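Local atomic coordinates of lipid transferase CIDEC (Mus musculus, PDB entry 4MAC), a protein that transfers triacylglycerols between lipid droplets and so promotes their fusion into the single large droplet of white adipocytes. Residues 16-21 / 41-46. Residues are numbered along the deposited sequence; the frame is centred on the assembly and turned at random.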
loop_
_atom_site.group_PDB
_atom_site.type_symbol
_atom_site.label_atom_id
_atom_site.label_comp_id
_atom_site.label_asym_id
_atom_site.label_seq_id
_atom_site.Cartn_x
_atom_site.Cartn_y
_atom_site.Cartn_z
ATOM N N VAL A 16 -3.021 -2.763 3.346
ATOM C CA VAL A 16 -3.132 -3.882 4.302
ATOM C C VAL A 16 -1.810 -4.148 5.024
ATOM O O VAL A 16 -0.761 -4.373 4.389
ATOM C CB VAL A 16 -3.611 -5.203 3.589
ATOM C CG1 VAL A 16 -3.938 -6.268 4.607
ATOM C CG2 VAL A 16 -4.827 -4.982 2.619
ATOM N N SER A 17 -1.895 -4.152 6.354
ATOM C CA SER A 17 -0.753 -4.376 7.239
ATOM C C SER A 17 -0.718 -5.804 7.829
ATOM O O SER A 17 -1.750 -6.405 8.122
ATOM C CB SER A 17 -0.789 -3.366 8.411
ATOM O OG SER A 17 0.428 -3.465 9.196
ATOM N N THR A 18 0.487 -6.318 8.074
ATOM C CA THR A 18 0.597 -7.537 8.855
ATOM C C THR A 18 0.424 -7.176 10.330
ATOM O O THR A 18 0.438 -6.008 10.663
ATOM C CB THR A 18 1.955 -8.174 8.588
ATOM O OG1 THR A 18 2.969 -7.243 8.966
ATOM C CG2 THR A 18 2.075 -8.441 7.047
ATOM N N ALA A 19 0.250 -8.163 11.216
ATOM C CA ALA A 19 -0.085 -7.840 12.603
ATOM C C ALA A 19 1.073 -7.130 13.312
ATOM O O ALA A 19 0.851 -6.271 14.175
ATOM C CB ALA A 19 -0.512 -9.114 13.375
ATOM N N ASP A 20 2.301 -7.448 12.920
ATOM C CA ASP A 20 3.471 -6.792 13.550
ATOM C C ASP A 20 3.741 -5.386 12.955
ATOM O O ASP A 20 4.643 -4.650 13.411
ATOM C CB ASP A 20 4.700 -7.683 13.416
ATOM C CG ASP A 20 5.101 -7.925 11.967
ATOM O OD1 ASP A 20 4.649 -7.193 10.998
ATOM O OD2 ASP A 20 5.869 -8.906 11.799
ATOM N N ARG A 21 2.948 -5.042 11.937
ATOM C CA ARG A 21 3.033 -3.749 11.226
ATOM C C ARG A 21 4.365 -3.544 10.532
ATOM O O ARG A 21 4.760 -2.410 10.285
ATOM C CB ARG A 21 2.722 -2.522 12.121
ATOM C CG ARG A 21 1.348 -2.445 12.815
ATOM C CD ARG A 21 1.240 -1.105 13.639
ATOM N NE ARG A 21 -0.111 -0.846 14.158
ATOM C CZ ARG A 21 -0.671 -1.462 15.210
ATOM N NH1 ARG A 21 -0.050 -2.442 15.864
ATOM N NH2 ARG A 21 -1.908 -1.146 15.575
ATOM N N ASP A 41 -0.617 -14.789 0.101
ATOM C CA ASP A 41 0.513 -14.799 -0.854
ATOM C C ASP A 41 1.180 -13.426 -0.888
ATOM O O ASP A 41 2.419 -13.301 -0.966
ATOM C CB ASP A 41 0.086 -15.182 -2.283
ATOM C CG ASP A 41 -0.073 -16.695 -2.487
ATOM O OD1 ASP A 41 0.369 -17.498 -1.608
ATOM O OD2 ASP A 41 -0.687 -17.086 -3.529
ATOM N N ILE A 42 0.350 -12.387 -0.818
ATOM C CA ILE A 42 0.852 -11.004 -0.989
ATOM C C ILE A 42 1.717 -10.533 0.174
ATOM O O ILE A 42 2.780 -9.961 -0.018
ATOM C CB ILE A 42 -0.278 -10.031 -1.324
ATOM C CG1 ILE A 42 -0.871 -10.418 -2.703
ATOM C CG2 ILE A 42 0.253 -8.544 -1.317
ATOM C CD1 ILE A 42 -2.053 -9.562 -3.203
ATOM N N LEU A 43 1.293 -10.841 1.384
ATOM C CA LEU A 43 1.965 -10.374 2.585
ATOM C C LEU A 43 2.971 -11.466 3.093
ATOM O O LEU A 43 3.736 -11.239 4.034
ATOM C CB LEU A 43 0.881 -10.044 3.637
ATOM C CG LEU A 43 -0.019 -8.798 3.427
ATOM C CD1 LEU A 43 -0.954 -8.614 4.610
ATOM C CD2 LEU A 43 0.862 -7.535 3.328
ATOM N N LYS A 44 2.988 -12.626 2.441
ATOM C CA LYS A 44 3.900 -13.733 2.803
ATOM C C LYS A 44 3.537 -14.261 4.197
ATOM O O LYS A 44 4.394 -14.428 5.059
ATOM C CB LYS A 44 5.353 -13.264 2.771
ATOM C CG LYS A 44 5.793 -12.633 1.416
ATOM C CD LYS A 44 7.339 -12.521 1.366
ATOM C CE LYS A 44 7.865 -12.329 -0.093
ATOM N NZ LYS A 44 8.047 -13.577 -0.933
ATOM N N LEU A 45 2.245 -14.462 4.426
ATOM C CA LEU A 45 1.754 -14.842 5.750
ATOM C C LEU A 45 2.069 -16.305 5.945
ATOM O O LEU A 45 2.000 -17.057 4.990
ATOM C CB LEU A 45 0.236 -14.658 5.802
ATOM C CG LEU A 45 -0.297 -13.233 5.613
ATOM C CD1 LEU A 45 -1.795 -13.225 5.713
ATOM C CD2 LEU A 45 0.304 -12.296 6.648
ATOM N N LYS A 46 2.410 -16.726 7.154
ATOM C CA LYS A 46 2.739 -18.145 7.392
ATOM C C LYS A 46 1.547 -19.110 7.220
ATOM O O LYS A 46 1.751 -20.284 6.984
ATOM C CB LYS A 46 3.439 -18.338 8.758
ATOM C CG LYS A 46 2.592 -18.013 9.956
ATOM C CD LYS A 46 3.241 -18.446 11.311
ATOM C CE LYS A 46 2.253 -18.216 12.480
ATOM N NZ LYS A 46 2.865 -17.967 13.819
#
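Leu43 lays its isobutyl group against Val16 and Thr18, with CD1 3.8 Å from CG1 of Val16. CG2 of Thr18 lies about equally near CB and both methyls of the leucine, 3.9 Å from Leu43 CD1. The second methyl, CD2, also lies 3.7 Å from the carbonyl O of Val16, so the branch meets backbone as well as side chains. Val16 crosses Leu43 at about a right angle, whereas Thr18 and Leu43 run past each other in opposite directions. In Thr18 a chi1 of 60° sets OG1 between the backbone N and the carbonyl carbon and CG2 anti to the carbonyl carbon, which sends the methyl to the leucine and the hydroxyl to the turn. There OG1 bonds to OD1 of Asp20 at 2.6 Å, from above the carboxylate plane, 36° out of it. How a helix terminus closes over a sheet is well illustrated here: in the ubiquitin-like roll of the CIDE-N domain, helix 32-43 packs on the mixed sheet, and Leu43 is its last residue before Lys44 takes positive phi. Beyond Lys44, Leu45 adds a lighter contact, CD2 to CG2 of Thr18 at 4.3 Å, while also touching Val39 and Val78. In segment 16-21, the type I turn from Thr18 to Arg21 has its Thr18 O gripped twice, by Arg21 N and by OG of Ser17, which sits in the carbonyl plane on a lone pair.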